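Local coordinates for YARHG domain-containing protein (Legionella pneumophila subsp. pneumophila, PDB 4G2A), which is of unknown function but, carrying a YARHG domain beside a DUF4424 region, has been put forward as a putative nutrient-binding protein, at residues L177-N182 against Y216-R221; E26-S31 against Y46-T51; N199-G204 against D228-L233; G7-L12 against R158-T163. All coordinates share one frame; numbering follows the deposited sequence.

Interaction 1. Residues L177-N182 against Y216-R221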
loop_
_atom_site.group_PDB
_atom_site.type_symbol
_atom_site.label_atom_id
_atom_site.label_comp_id
_atom_site.label_asym_id
_atom_site.label_seq_id
_atom_site.Cartn_x
_atom_site.Cartn_y
_atom_site.Cartn_z
ATOM N N LEU A 177 4.910 -11.894 -5.703
ATOM C CA LEU A 177 4.287 -10.759 -5.027
ATOM C C LEU A 177 3.054 -10.289 -5.775
ATOM O O LEU A 177 3.093 -10.096 -6.994
ATOM C CB LEU A 177 5.276 -9.585 -4.854
ATOM C CG LEU A 177 6.632 -9.916 -4.216
ATOM C CD1 LEU A 177 7.766 -9.313 -5.028
ATOM C CD2 LEU A 177 6.677 -9.439 -2.773
ATOM N N GLU A 178 1.966 -10.071 -5.041
ATOM C CA GLU A 178 0.736 -9.621 -5.676
ATOM C C GLU A 178 0.058 -8.536 -4.836
ATOM O O GLU A 178 -0.256 -8.772 -3.666
ATOM C CB GLU A 178 -0.197 -10.825 -5.907
ATOM C CG GLU A 178 -1.358 -10.580 -6.856
ATOM C CD GLU A 178 -2.285 -11.770 -7.045
ATOM O OE1 GLU A 178 -2.560 -12.480 -6.050
ATOM O OE2 GLU A 178 -2.754 -11.983 -8.187
ATOM N N VAL A 179 -0.157 -7.339 -5.447
ATOM C CA VAL A 179 -0.882 -6.223 -4.821
ATOM C C VAL A 179 -2.243 -6.087 -5.530
ATOM O O VAL A 179 -2.297 -6.011 -6.761
ATOM C CB VAL A 179 -0.084 -4.914 -4.799
ATOM C CG1 VAL A 179 -0.951 -3.763 -4.269
ATOM C CG2 VAL A 179 1.183 -5.076 -3.958
ATOM N N ILE A 180 -3.332 -6.175 -4.747
ATOM C CA ILE A 180 -4.735 -6.178 -5.206
ATOM C C ILE A 180 -5.505 -5.096 -4.455
ATOM O O ILE A 180 -6.075 -5.371 -3.402
ATOM C CB ILE A 180 -5.411 -7.584 -5.023
ATOM C CG1 ILE A 180 -4.501 -8.710 -5.506
ATOM C CG2 ILE A 180 -6.805 -7.662 -5.697
ATOM C CD1 ILE A 180 -4.668 -9.977 -4.749
ATOM N N PRO A 181 -5.577 -3.873 -5.016
ATOM C CA PRO A 181 -6.260 -2.776 -4.303
ATOM C C PRO A 181 -7.767 -2.976 -4.095
ATOM O O PRO A 181 -8.315 -2.444 -3.127
ATOM C CB PRO A 181 -5.987 -1.562 -5.193
ATOM C CG PRO A 181 -4.753 -1.917 -5.965
ATOM C CD PRO A 181 -4.906 -3.379 -6.240
ATOM N N ASN A 182 -8.441 -3.713 -5.010
ATOM C CA ASN A 182 -9.880 -3.978 -4.973
ATOM C C ASN A 182 -10.716 -2.704 -5.225
ATOM O O ASN A 182 -11.912 -2.665 -4.912
ATOM C CB ASN A 182 -10.287 -4.664 -3.670
ATOM C CG ASN A 182 -9.845 -6.096 -3.634
ATOM O OD1 ASN A 182 -10.103 -6.867 -4.551
ATOM N ND2 ASN A 182 -9.174 -6.487 -2.584
ATOM N N TYR A 216 -1.289 -5.774 -9.501
ATOM C CA TYR A 216 0.133 -5.523 -9.746
ATOM C C TYR A 216 0.896 -6.758 -9.309
ATOM O O TYR A 216 0.862 -7.116 -8.124
ATOM C CB TYR A 216 0.584 -4.255 -9.003
ATOM C CG TYR A 216 -0.277 -3.058 -9.356
ATOM C CD1 TYR A 216 -0.052 -2.333 -10.527
ATOM C CD2 TYR A 216 -1.377 -2.711 -8.575
ATOM C CE1 TYR A 216 -0.881 -1.269 -10.893
ATOM C CE2 TYR A 216 -2.221 -1.655 -8.934
ATOM C CZ TYR A 216 -1.957 -0.926 -10.086
ATOM O OH TYR A 216 -2.742 0.141 -10.416
ATOM N N ILE A 217 1.508 -7.461 -10.283
ATOM C CA ILE A 217 2.161 -8.752 -10.047
ATOM C C ILE A 217 3.654 -8.755 -10.407
ATOM O O ILE A 217 4.070 -8.234 -11.439
ATOM C CB ILE A 217 1.395 -9.870 -10.847
ATOM C CG1 ILE A 217 -0.042 -10.019 -10.356
ATOM C CG2 ILE A 217 2.074 -11.237 -10.793
ATOM C CD1 ILE A 217 -1.022 -9.667 -11.370
ATOM N N TRP A 218 4.429 -9.404 -9.539
ATOM C CA TRP A 218 5.846 -9.733 -9.675
ATOM C C TRP A 218 5.979 -11.251 -9.558
ATOM O O TRP A 218 5.285 -11.853 -8.732
ATOM C CB TRP A 218 6.695 -9.060 -8.585
ATOM C CG TRP A 218 6.796 -7.568 -8.617
ATOM C CD1 TRP A 218 7.894 -6.838 -8.959
ATOM C CD2 TRP A 218 5.843 -6.631 -8.078
ATOM N NE1 TRP A 218 7.650 -5.495 -8.763
ATOM C CE2 TRP A 218 6.413 -5.342 -8.190
ATOM C CE3 TRP A 218 4.553 -6.757 -7.522
ATOM C CZ2 TRP A 218 5.750 -4.185 -7.750
ATOM C CZ3 TRP A 218 3.886 -5.611 -7.112
ATOM C CH2 TRP A 218 4.483 -4.342 -7.230
ATOM N N ASP A 219 6.826 -11.871 -10.396
ATOM C CA ASP A 219 7.106 -13.313 -10.376
ATOM C C ASP A 219 8.581 -13.480 -10.726
ATOM O O ASP A 219 8.954 -13.530 -11.899
ATOM C CB ASP A 219 6.174 -14.070 -11.328
ATOM C CG ASP A 219 6.228 -15.585 -11.207
ATOM O OD1 ASP A 219 7.166 -16.106 -10.544
ATOM O OD2 ASP A 219 5.341 -16.256 -11.780
ATOM N N LEU A 220 9.429 -13.491 -9.684
ATOM C CA LEU A 220 10.892 -13.481 -9.790
ATOM C C LEU A 220 11.527 -14.780 -9.280
ATOM O O LEU A 220 11.164 -15.279 -8.222
ATOM C CB LEU A 220 11.430 -12.253 -9.008
ATOM C CG LEU A 220 10.538 -10.972 -9.086
ATOM C CD1 LEU A 220 10.633 -10.135 -7.821
ATOM C CD2 LEU A 220 10.805 -10.167 -10.347
ATOM N N ARG A 221 12.473 -15.318 -10.054
ATOM C CA ARG A 221 13.192 -16.559 -9.771
ATOM C C ARG A 221 14.628 -16.193 -9.497
ATOM O O ARG A 221 15.106 -15.231 -10.088
ATOM C CB ARG A 221 13.056 -17.568 -10.932
ATOM C CG ARG A 221 11.599 -17.825 -11.374
ATOM C CD ARG A 221 11.452 -19.081 -12.211
ATOM N NE ARG A 221 11.429 -20.294 -11.392
ATOM C CZ ARG A 221 10.420 -21.161 -11.354
ATOM N NH1 ARG A 221 9.335 -20.965 -12.095
ATOM N NH2 ARG A 221 10.493 -22.240 -10.579
#
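With chi1 of -67° Trp218 holds CG anti to its carbonyl carbon, and Leu177 across from it (chi1 -51°) likewise sets CG beside its backbone N. Leu177 CD1 lies 3.7 Å from Trp218 CB, the two side chains crossing obliquely, while Val179 runs beside the indole and offers CG2 to Trp218 CZ3 at 4.2 Å. Branched Val179 suits an extended backbone, and the large apolar indole, touching both Leu177 and Val179, suits their buried face. Tyr216 meets Pro181 at the ring edge: Pro181 CG lies 3.9 Å from Tyr216 CE2, near the ring plane. On the other face the extended chain of Glu178 lies alongside Ile217, CG to CG1 at 3.8 Å, methylene against methylene. Leu177 with Trp218 and Val179 with Tyr216 are antiparallel hydrogen-bonded pairs, each bonded in both directions; Val179 N to Tyr216 O, 2.9 Å, is almost straight at 176°. The polar ends are satisfied further out, Trp218 NE1 by Pro202 O and Tyr216 OH by Thr185. Glu178 makes backbone bonds to Ile28 and Ile30, placing strand 174-180 between strands 215-220 and 21-33, with Leu229, Leu231 and Leu233 of strand 229-235 packed against the aromatic face.

Interaction 2. Residues E26-S31 against Y46-T51. With SO4 (sulfate ion), chain D; SO4 (sulfate ion), chain E.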
loop_
_atom_site.group_PDB
_atom_site.type_symbol
_atom_site.label_atom_id
_atom_site.label_comp_id
_atom_site.label_asym_id
_atom_site.label_seq_id
_atom_site.Cartn_x
_atom_site.Cartn_y
_atom_site.Cartn_z
ATOM N N GLU A 26 8.616 -17.548 -1.746
ATOM C CA GLU A 26 7.642 -16.704 -1.044
ATOM C C GLU A 26 6.426 -16.509 -1.934
ATOM O O GLU A 26 6.540 -16.526 -3.160
ATOM C CB GLU A 26 8.214 -15.325 -0.637
ATOM C CG GLU A 26 9.593 -15.302 0.027
ATOM C CD GLU A 26 10.740 -15.549 -0.937
ATOM O OE1 GLU A 26 10.744 -14.942 -2.031
ATOM O OE2 GLU A 26 11.591 -16.416 -0.636
ATOM N N LEU A 27 5.265 -16.350 -1.318
ATOM C CA LEU A 27 3.992 -16.111 -1.982
ATOM C C LEU A 27 3.333 -15.033 -1.153
ATOM O O LEU A 27 2.838 -15.320 -0.068
ATOM C CB LEU A 27 3.194 -17.424 -2.059
ATOM C CG LEU A 27 1.834 -17.403 -2.756
ATOM C CD1 LEU A 27 1.980 -17.131 -4.262
ATOM C CD2 LEU A 27 1.119 -18.734 -2.558
ATOM N N ILE A 28 3.448 -13.768 -1.593
ATOM C CA ILE A 28 2.991 -12.626 -0.817
ATOM C C ILE A 28 1.806 -11.934 -1.518
ATOM O O ILE A 28 1.934 -11.351 -2.599
ATOM C CB ILE A 28 4.204 -11.683 -0.554
ATOM C CG1 ILE A 28 5.299 -12.443 0.266
ATOM C CG2 ILE A 28 3.772 -10.388 0.164
ATOM C CD1 ILE A 28 6.726 -11.968 0.091
ATOM N N ARG A 29 0.653 -12.005 -0.872
ATOM C CA ARG A 29 -0.596 -11.450 -1.377
ATOM C C ARG A 29 -0.997 -10.304 -0.485
ATOM O O ARG A 29 -1.119 -10.497 0.712
ATOM C CB ARG A 29 -1.677 -12.548 -1.424
ATOM C CG ARG A 29 -2.810 -12.226 -2.363
ATOM C CD ARG A 29 -3.831 -13.328 -2.335
ATOM N NE ARG A 29 -5.022 -13.012 -3.120
ATOM C CZ ARG A 29 -6.091 -12.413 -2.617
ATOM N NH1 ARG A 29 -6.124 -12.063 -1.337
ATOM N NH2 ARG A 29 -7.126 -12.141 -3.389
ATOM N N ILE A 30 -1.120 -9.098 -1.049
ATOM C CA ILE A 30 -1.451 -7.866 -0.316
ATOM C C ILE A 30 -2.753 -7.360 -0.920
ATOM O O ILE A 30 -2.805 -7.011 -2.110
ATOM C CB ILE A 30 -0.283 -6.830 -0.367
ATOM C CG1 ILE A 30 1.074 -7.470 0.044
ATOM C CG2 ILE A 30 -0.609 -5.611 0.488
ATOM C CD1 ILE A 30 2.329 -6.542 -0.010
ATOM N N SER A 31 -3.831 -7.451 -0.136
ATOM C CA SER A 31 -5.186 -7.138 -0.606
ATOM C C SER A 31 -5.805 -5.935 0.102
ATOM O O SER A 31 -5.839 -5.902 1.325
ATOM C CB SER A 31 -6.084 -8.355 -0.437
ATOM O OG SER A 31 -7.324 -8.067 -1.054
ATOM N N TYR A 46 -2.403 -8.901 4.388
ATOM C CA TYR A 46 -1.244 -9.654 3.928
ATOM C C TYR A 46 -1.374 -11.128 4.234
ATOM O O TYR A 46 -1.545 -11.495 5.400
ATOM C CB TYR A 46 0.042 -9.127 4.601
ATOM C CG TYR A 46 0.353 -7.664 4.372
ATOM C CD1 TYR A 46 -0.387 -6.665 5.004
ATOM C CD2 TYR A 46 1.477 -7.279 3.651
ATOM C CE1 TYR A 46 -0.076 -5.315 4.833
ATOM C CE2 TYR A 46 1.804 -5.937 3.482
ATOM C CZ TYR A 46 1.021 -4.956 4.070
ATOM O OH TYR A 46 1.351 -3.635 3.883
ATOM N N ASN A 47 -1.307 -11.978 3.189
ATOM C CA ASN A 47 -1.251 -13.430 3.350
ATOM C C ASN A 47 0.087 -13.834 2.748
ATOM O O ASN A 47 0.289 -13.695 1.538
ATOM C CB ASN A 47 -2.429 -14.140 2.720
ATOM C CG ASN A 47 -3.740 -13.873 3.392
ATOM O OD1 ASN A 47 -4.497 -12.991 2.985
ATOM N ND2 ASN A 47 -4.099 -14.715 4.345
ATOM N N CYS A 48 1.045 -14.196 3.600
ATOM C CA CYS A 48 2.398 -14.485 3.142
ATOM C C CYS A 48 2.804 -15.896 3.457
ATOM O O CYS A 48 2.727 -16.311 4.598
ATOM C CB CYS A 48 3.397 -13.499 3.741
ATOM S SG CYS A 48 2.871 -11.767 3.700
ATOM N N ASN A 49 3.324 -16.597 2.461
ATOM C CA ASN A 49 3.852 -17.923 2.641
ATOM C C ASN A 49 5.324 -17.874 2.331
ATOM O O ASN A 49 5.740 -17.087 1.487
ATOM C CB ASN A 49 3.107 -18.986 1.805
ATOM C CG ASN A 49 3.281 -20.351 2.430
ATOM O OD1 ASN A 49 2.568 -20.716 3.366
ATOM N ND2 ASN A 49 4.291 -21.101 1.997
ATOM N N PHE A 50 6.119 -18.670 3.061
ATOM C CA PHE A 50 7.571 -18.730 2.931
ATOM C C PHE A 50 8.023 -20.156 3.057
ATOM O O PHE A 50 7.509 -20.906 3.896
ATOM C CB PHE A 50 8.285 -17.878 4.008
ATOM C CG PHE A 50 7.692 -16.523 4.282
ATOM C CD1 PHE A 50 8.058 -15.418 3.518
ATOM C CD2 PHE A 50 6.746 -16.351 5.285
ATOM C CE1 PHE A 50 7.461 -14.162 3.738
ATOM C CE2 PHE A 50 6.158 -15.102 5.505
ATOM C CZ PHE A 50 6.531 -14.012 4.734
ATOM N N THR A 51 9.002 -20.529 2.247
ATOM C CA THR A 51 9.567 -21.871 2.267
ATOM C C THR A 51 11.026 -21.696 2.628
ATOM O O THR A 51 11.729 -20.923 1.981
ATOM C CB THR A 51 9.328 -22.579 0.912
ATOM O OG1 THR A 51 7.955 -22.474 0.538
ATOM C CG2 THR A 51 9.715 -24.016 0.928
HETATM S S SO4 D . -9.630 -10.683 -1.546
HETATM O O1 SO4 D . -10.396 -9.577 -0.965
HETATM O O2 SO4 D . -9.010 -10.266 -2.813
HETATM O O3 SO4 D . -8.594 -11.111 -0.612
HETATM O O4 SO4 D . -10.546 -11.801 -1.779
HETATM S S SO4 E . -6.249 -13.755 -7.269
HETATM O O1 SO4 E . -7.521 -13.320 -6.683
HETATM O O2 SO4 E . -5.736 -12.713 -8.167
HETATM O O3 SO4 E . -5.280 -14.017 -6.192
HETATM O O4 SO4 E . -6.452 -14.982 -8.043
HETATM O O HOH W 1 -4.135 -10.968 1.173
#
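Arg29 and Asn47 face each other as a hydrogen-bonded antiparallel pair, Arg29 N giving to Asn47 O at 3.0 Å and Asn47 N to Arg29 O at 2.9 Å. Leu27 and Asn49 form the second such pair. Arg29 extends from CG to NE and presents its guanidinium edge to two sulfates, probably from the crystallisation liquor. NH1 and NH2 each bind a separate oxygen of one ion, with Arg29 NH2 2.7 Å from its O2, while NE points nearly straight at O3 of the other. A long flexible cation suits this exposed face, where the anions would be expected to stabilise its charge. A water lies 2.7 Å from Asn47 OD1, to which it probably donates, and is weakly bound by Arg29 NH1.

The opposite face is largely apolar. Ile30 CG2 sits over one face of the Tyr46 ring, 4.0 Å from its centroid and 17° off the normal, a CH-pi contact; Ile30 CD1 touches Tyr46 CE2 at 3.6 Å. Ile28 CG2 meets the polarisable Cys48 SG at 3.9 Å. Glu26 is the exception: its CG, beside the backbone N, lies at the Phe50 ring edge, 3.8 Å from Phe50 CD1, and the bend at chi2 (74°) turns CD aside, OE1 bonding to Thr175 OG1. Strands 21-33 and 43-54 form an antiparallel beta hairpin within a larger sheet, one face mostly polar despite Leu27, the other buried.

Interaction 3. Residues N199-G204 against D228-L233. With SO4 (sulfate ion), chain O.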
loop_
_atom_site.group_PDB
_atom_site.type_symbol
_atom_site.label_atom_id
_atom_site.label_comp_id
_atom_site.label_asym_id
_atom_site.label_seq_id
_atom_site.Cartn_x
_atom_site.Cartn_y
_atom_site.Cartn_z
ATOM N N ASN A 199 8.547 5.240 -9.237
ATOM C CA ASN A 199 8.594 4.011 -10.033
ATOM C C ASN A 199 8.487 2.801 -9.144
ATOM O O ASN A 199 9.116 2.778 -8.090
ATOM C CB ASN A 199 9.851 3.921 -10.864
ATOM C CG ASN A 199 9.880 4.876 -12.005
ATOM O OD1 ASN A 199 8.838 5.334 -12.491
ATOM N ND2 ASN A 199 11.080 5.147 -12.497
ATOM N N PRO A 200 7.671 1.796 -9.519
ATOM C CA PRO A 200 7.523 0.625 -8.636
ATOM C C PRO A 200 8.794 -0.197 -8.530
ATOM O O PRO A 200 9.518 -0.366 -9.502
ATOM C CB PRO A 200 6.396 -0.179 -9.285
ATOM C CG PRO A 200 5.729 0.786 -10.245
ATOM C CD PRO A 200 6.809 1.688 -10.713
ATOM N N THR A 201 9.085 -0.677 -7.335
ATOM C CA THR A 201 10.236 -1.544 -7.090
ATOM C C THR A 201 9.726 -2.840 -6.422
ATOM O O THR A 201 8.709 -2.780 -5.745
ATOM C CB THR A 201 11.357 -0.850 -6.276
ATOM O OG1 THR A 201 10.981 -0.741 -4.914
ATOM C CG2 THR A 201 11.781 0.491 -6.853
ATOM N N PRO A 202 10.365 -4.020 -6.597
ATOM C CA PRO A 202 11.566 -4.306 -7.407
ATOM C C PRO A 202 11.245 -4.284 -8.900
ATOM O O PRO A 202 10.114 -3.958 -9.268
ATOM C CB PRO A 202 11.962 -5.707 -6.932
ATOM C CG PRO A 202 10.677 -6.341 -6.480
ATOM C CD PRO A 202 9.857 -5.236 -5.921
ATOM N N SER A 203 12.227 -4.607 -9.768
ATOM C CA SER A 203 11.963 -4.688 -11.217
ATOM C C SER A 203 11.052 -5.890 -11.529
ATOM O O SER A 203 10.970 -6.827 -10.736
ATOM C CB SER A 203 13.271 -4.837 -12.006
ATOM O OG SER A 203 14.240 -3.846 -11.698
ATOM N N GLY A 204 10.409 -5.863 -12.692
ATOM C CA GLY A 204 9.607 -6.982 -13.184
ATOM C C GLY A 204 8.123 -6.976 -12.918
ATOM O O GLY A 204 7.489 -8.023 -13.028
ATOM N N ASP A 228 13.183 -3.163 -1.959
ATOM C CA ASP A 228 11.945 -3.539 -1.282
ATOM C C ASP A 228 10.756 -3.417 -2.224
ATOM O O ASP A 228 10.868 -2.892 -3.350
ATOM C CB ASP A 228 11.723 -2.631 -0.065
ATOM C CG ASP A 228 12.719 -2.818 1.064
ATOM O OD1 ASP A 228 13.126 -3.980 1.322
ATOM O OD2 ASP A 228 13.046 -1.818 1.730
ATOM N N LEU A 229 9.607 -3.877 -1.767
ATOM C CA LEU A 229 8.404 -3.606 -2.525
ATOM C C LEU A 229 7.998 -2.175 -2.177
ATOM O O LEU A 229 7.845 -1.819 -1.001
ATOM C CB LEU A 229 7.264 -4.609 -2.260
ATOM C CG LEU A 229 5.870 -4.154 -2.721
ATOM C CD1 LEU A 229 5.798 -4.096 -4.209
ATOM C CD2 LEU A 229 4.828 -5.062 -2.225
ATOM N N SER A 230 7.928 -1.347 -3.200
ATOM C CA SER A 230 7.538 0.044 -3.087
ATOM C C SER A 230 6.570 0.324 -4.203
ATOM O O SER A 230 6.949 0.321 -5.375
ATOM C CB SER A 230 8.758 0.959 -3.146
ATOM O OG SER A 230 8.362 2.312 -2.992
ATOM N N LEU A 231 5.297 0.471 -3.853
ATOM C CA LEU A 231 4.264 0.725 -4.843
ATOM C C LEU A 231 3.405 1.901 -4.406
ATOM O O LEU A 231 2.735 1.874 -3.371
ATOM C CB LEU A 231 3.434 -0.550 -5.094
ATOM C CG LEU A 231 2.397 -0.527 -6.210
ATOM C CD1 LEU A 231 3.048 -0.357 -7.577
ATOM C CD2 LEU A 231 1.580 -1.802 -6.193
ATOM N N CYS A 232 3.484 2.949 -5.201
ATOM C CA CYS A 232 2.765 4.196 -5.033
ATOM C C CYS A 232 1.549 4.222 -5.994
ATOM O O CYS A 232 1.715 4.098 -7.218
ATOM C CB CYS A 232 3.712 5.361 -5.285
ATOM S SG CYS A 232 3.021 6.962 -4.848
ATOM N N LEU A 233 0.337 4.354 -5.432
ATOM C CA LEU A 233 -0.918 4.307 -6.198
ATOM C C LEU A 233 -1.814 5.500 -6.018
ATOM O O LEU A 233 -1.838 6.115 -4.947
ATOM C CB LEU A 233 -1.753 3.073 -5.791
ATOM C CG LEU A 233 -1.169 1.682 -6.011
ATOM C CD1 LEU A 233 -2.082 0.625 -5.403
ATOM C CD2 LEU A 233 -0.932 1.408 -7.480
HETATM S S SO4 O . 11.183 -2.477 -14.344
HETATM O O1 SO4 O . 10.377 -3.678 -14.552
HETATM O O2 SO4 O . 10.729 -1.424 -15.242
HETATM O O3 SO4 O . 11.046 -2.006 -12.972
HETATM O O4 SO4 O . 12.591 -2.775 -14.624
HETATM O O HOH W 2 8.625 3.532 -5.456
#
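Thr201 and Ser230 make a single antiparallel bridge between an irregular loop and a strand, Thr201 N giving to Ser230 O at 3.1 Å and Ser230 N to Thr201 O at 3.0 Å. The side chain of Thr201 adds a third bond. Its chi1 of 75° places OG1 between the backbone N and the carbonyl carbon, from where OG1 donates to Asp228 O at 2.7 Å and also touches Ser230 CB at 3.3 Å. A beta-branched residue with a hydroxyl suits this place, since it tolerates the extended backbone and binds a carbonyl that precedes the strand. Prolines flank it on both sides. Pro200 CB packs against Leu231 CD1 at 3.8 Å, whereas Pro202 rests its CD near Leu229 CA. Neither proline has an N-H to give, and this strand needs none from them; the cis bond before Pro202 turns the chain. A water links Asn199 O, to which it probably donates, with Ser230 OG, 2.8 Å from each. Further on, Gly204 N donates to a sulfate oxygen, probably from the crystallisation liquor; the backbone angles there call for glycine. Strand 229-235 pairs with strands 155-160 and 185-187, and the Cys188-Cys232 disulfide ties it to the residue that follows strand 185-187, while Pro202 reaches Leu220 of strand 215-220.

Interaction 4. Residues G7-L12 against R158-T163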
loop_
_atom_site.group_PDB
_atom_site.type_symbol
_atom_site.label_atom_id
_atom_site.label_comp_id
_atom_site.label_asym_id
_atom_site.label_seq_id
_atom_site.Cartn_x
_atom_site.Cartn_y
_atom_site.Cartn_z
ATOM N N GLY A 7 0.554 4.025 7.943
ATOM C CA GLY A 7 -0.376 2.926 8.163
ATOM C C GLY A 7 0.216 1.575 8.529
ATOM O O GLY A 7 -0.516 0.681 8.958
ATOM N N GLY A 8 1.523 1.421 8.375
ATOM C CA GLY A 8 2.211 0.158 8.640
ATOM C C GLY A 8 2.573 -0.545 7.351
ATOM O O GLY A 8 2.148 -0.132 6.268
ATOM N N GLU A 9 3.392 -1.589 7.450
ATOM C CA GLU A 9 3.842 -2.331 6.272
ATOM C C GLU A 9 4.262 -3.760 6.632
ATOM O O GLU A 9 4.483 -4.081 7.807
ATOM C CB GLU A 9 5.001 -1.597 5.553
ATOM C CG GLU A 9 6.271 -1.332 6.372
ATOM C CD GLU A 9 7.532 -1.098 5.547
ATOM O OE1 GLU A 9 7.588 -1.543 4.375
ATOM O OE2 GLU A 9 8.497 -0.523 6.094
ATOM N N GLY A 10 4.382 -4.584 5.602
ATOM C CA GLY A 10 4.833 -5.954 5.742
ATOM C C GLY A 10 6.341 -6.093 5.671
ATOM O O GLY A 10 7.051 -5.199 5.195
ATOM N N SER A 11 6.839 -7.202 6.200
ATOM C CA SER A 11 8.272 -7.489 6.226
ATOM C C SER A 11 8.504 -8.983 6.122
ATOM O O SER A 11 7.669 -9.768 6.604
ATOM C CB SER A 11 8.904 -6.965 7.516
ATOM O OG SER A 11 9.119 -5.561 7.519
ATOM N N LEU A 12 9.626 -9.379 5.493
ATOM C CA LEU A 12 10.042 -10.788 5.431
ATOM C C LEU A 12 10.344 -11.286 6.858
ATOM O O LEU A 12 10.776 -10.459 7.674
ATOM C CB LEU A 12 11.335 -10.957 4.568
ATOM C CG LEU A 12 11.222 -10.993 3.057
ATOM C CD1 LEU A 12 12.578 -11.159 2.447
ATOM C CD2 LEU A 12 10.316 -12.127 2.573
ATOM N N ARG A 158 3.769 -1.128 0.874
ATOM C CA ARG A 158 5.175 -1.477 1.011
ATOM C C ARG A 158 5.347 -2.841 1.633
ATOM O O ARG A 158 4.469 -3.333 2.337
ATOM C CB ARG A 158 5.936 -0.428 1.857
ATOM C CG ARG A 158 5.500 1.023 1.710
ATOM C CD ARG A 158 6.274 1.860 2.685
ATOM N NE ARG A 158 5.655 3.150 3.009
ATOM C CZ ARG A 158 5.885 4.284 2.351
ATOM N NH1 ARG A 158 6.681 4.294 1.284
ATOM N NH2 ARG A 158 5.329 5.418 2.756
ATOM N N TYR A 159 6.510 -3.436 1.380
ATOM C CA TYR A 159 6.939 -4.730 1.901
ATOM C C TYR A 159 8.465 -4.774 1.903
ATOM O O TYR A 159 9.062 -4.595 0.844
ATOM C CB TYR A 159 6.347 -5.877 1.079
ATOM C CG TYR A 159 6.368 -7.208 1.794
ATOM C CD1 TYR A 159 7.501 -8.017 1.768
ATOM C CD2 TYR A 159 5.270 -7.643 2.534
ATOM C CE1 TYR A 159 7.536 -9.230 2.442
ATOM C CE2 TYR A 159 5.288 -8.868 3.197
ATOM C CZ TYR A 159 6.419 -9.666 3.133
ATOM O OH TYR A 159 6.453 -10.881 3.775
ATOM N N VAL A 160 9.091 -4.993 3.091
ATOM C CA VAL A 160 10.549 -5.061 3.233
ATOM C C VAL A 160 11.057 -6.441 2.753
ATOM O O VAL A 160 10.691 -7.475 3.309
ATOM C CB VAL A 160 11.041 -4.721 4.656
ATOM C CG1 VAL A 160 12.559 -4.884 4.770
ATOM C CG2 VAL A 160 10.613 -3.306 5.061
ATOM N N LEU A 161 11.913 -6.415 1.711
ATOM C CA LEU A 161 12.489 -7.575 1.048
ATOM C C LEU A 161 14.015 -7.608 1.141
ATOM O O LEU A 161 14.580 -8.691 1.013
ATOM C CB LEU A 161 12.068 -7.572 -0.437
ATOM C CG LEU A 161 10.576 -7.869 -0.740
ATOM C CD1 LEU A 161 10.220 -7.515 -2.189
ATOM C CD2 LEU A 161 10.222 -9.312 -0.454
ATOM N N LYS A 162 14.682 -6.445 1.350
ATOM C CA LYS A 162 16.146 -6.330 1.410
ATOM C C LYS A 162 16.774 -7.173 2.547
ATOM O O LYS A 162 17.940 -7.565 2.461
ATOM C CB LYS A 162 16.579 -4.860 1.568
ATOM C CG LYS A 162 16.414 -4.016 0.305
ATOM C CD LYS A 162 17.185 -2.694 0.408
ATOM C CE LYS A 162 16.633 -1.605 -0.491
ATOM N NZ LYS A 162 17.356 -0.301 -0.332
ATOM N N THR A 163 15.991 -7.412 3.608
ATOM C CA THR A 163 16.356 -8.156 4.806
ATOM C C THR A 163 16.526 -9.627 4.487
ATOM O O THR A 163 17.163 -10.339 5.258
ATOM C CB THR A 163 15.329 -7.925 5.910
ATOM O OG1 THR A 163 14.013 -8.168 5.397
ATOM C CG2 THR A 163 15.421 -6.525 6.508
HETATM O O HOH W 3 2.088 -0.647 3.171
HETATM O O HOH W 4 3.789 2.112 4.981
HETATM O O HOH W 5 5.250 -11.082 6.202
HETATM O O HOH W 6 12.309 -8.057 7.305
#
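Tyr159 lays one ring face under the backbone of Gly10 and Ser11, with Gly10 C 3.7 Å above the ring plane and Ser11 N also over that face. Its CG is anti to the backbone N (chi1 -161°), and the absence of a side chain at Gly10 lets the ring lie this close. Leu12 crosses the ring at about a right angle, CD2 to CE1 at 4.0 Å, and its CG packs on Leu161 CD2. Glu9 has chi1 near 59°, which sets CG between backbone N and carbonyl carbon; the extended remainder carries OE1 to 3.2 Å from Arg158 CB and the carboxylate against Val160 CG2. Parallel pairing is held by Val160 N to Gly10 O at 2.9 Å and Leu12 N to Val160 O at 3.1 Å. Waters join Gly8 O to Arg158 N and NE, and another joins Ser11 O to Tyr159 OH. Backbone bonds, water bridges and apolar packing make the contact; with Glu9 OE1 5.3 Å from Arg158 NE, any charge attraction would act only at long range.

Along the chain, interaction 2 falls between the two segments of interaction 4, which spans the longest separation; interactions 1 and 3 follow, their segments alternating. Centres lie about 10 Å apart for interactions 1 and 2 and for 1 and 3, and about 16 Å for 2 and 3. Interactions 1 and 2 lie side by side in the sheet, the neighbouring strands 21-33 and 174-180 linking their two ladders, Glu178 N probably bonding to Ile28 O. Strands 155-160 and 229-235 likewise join interactions 3 and 4. Side chains from these two pairs of strands meet: Ile28 packs on Tyr159 and Ile30 on Leu229. The four contacts probably contribute to a common interior, interaction 3 lying partly exposed, apart from the C-terminal helices.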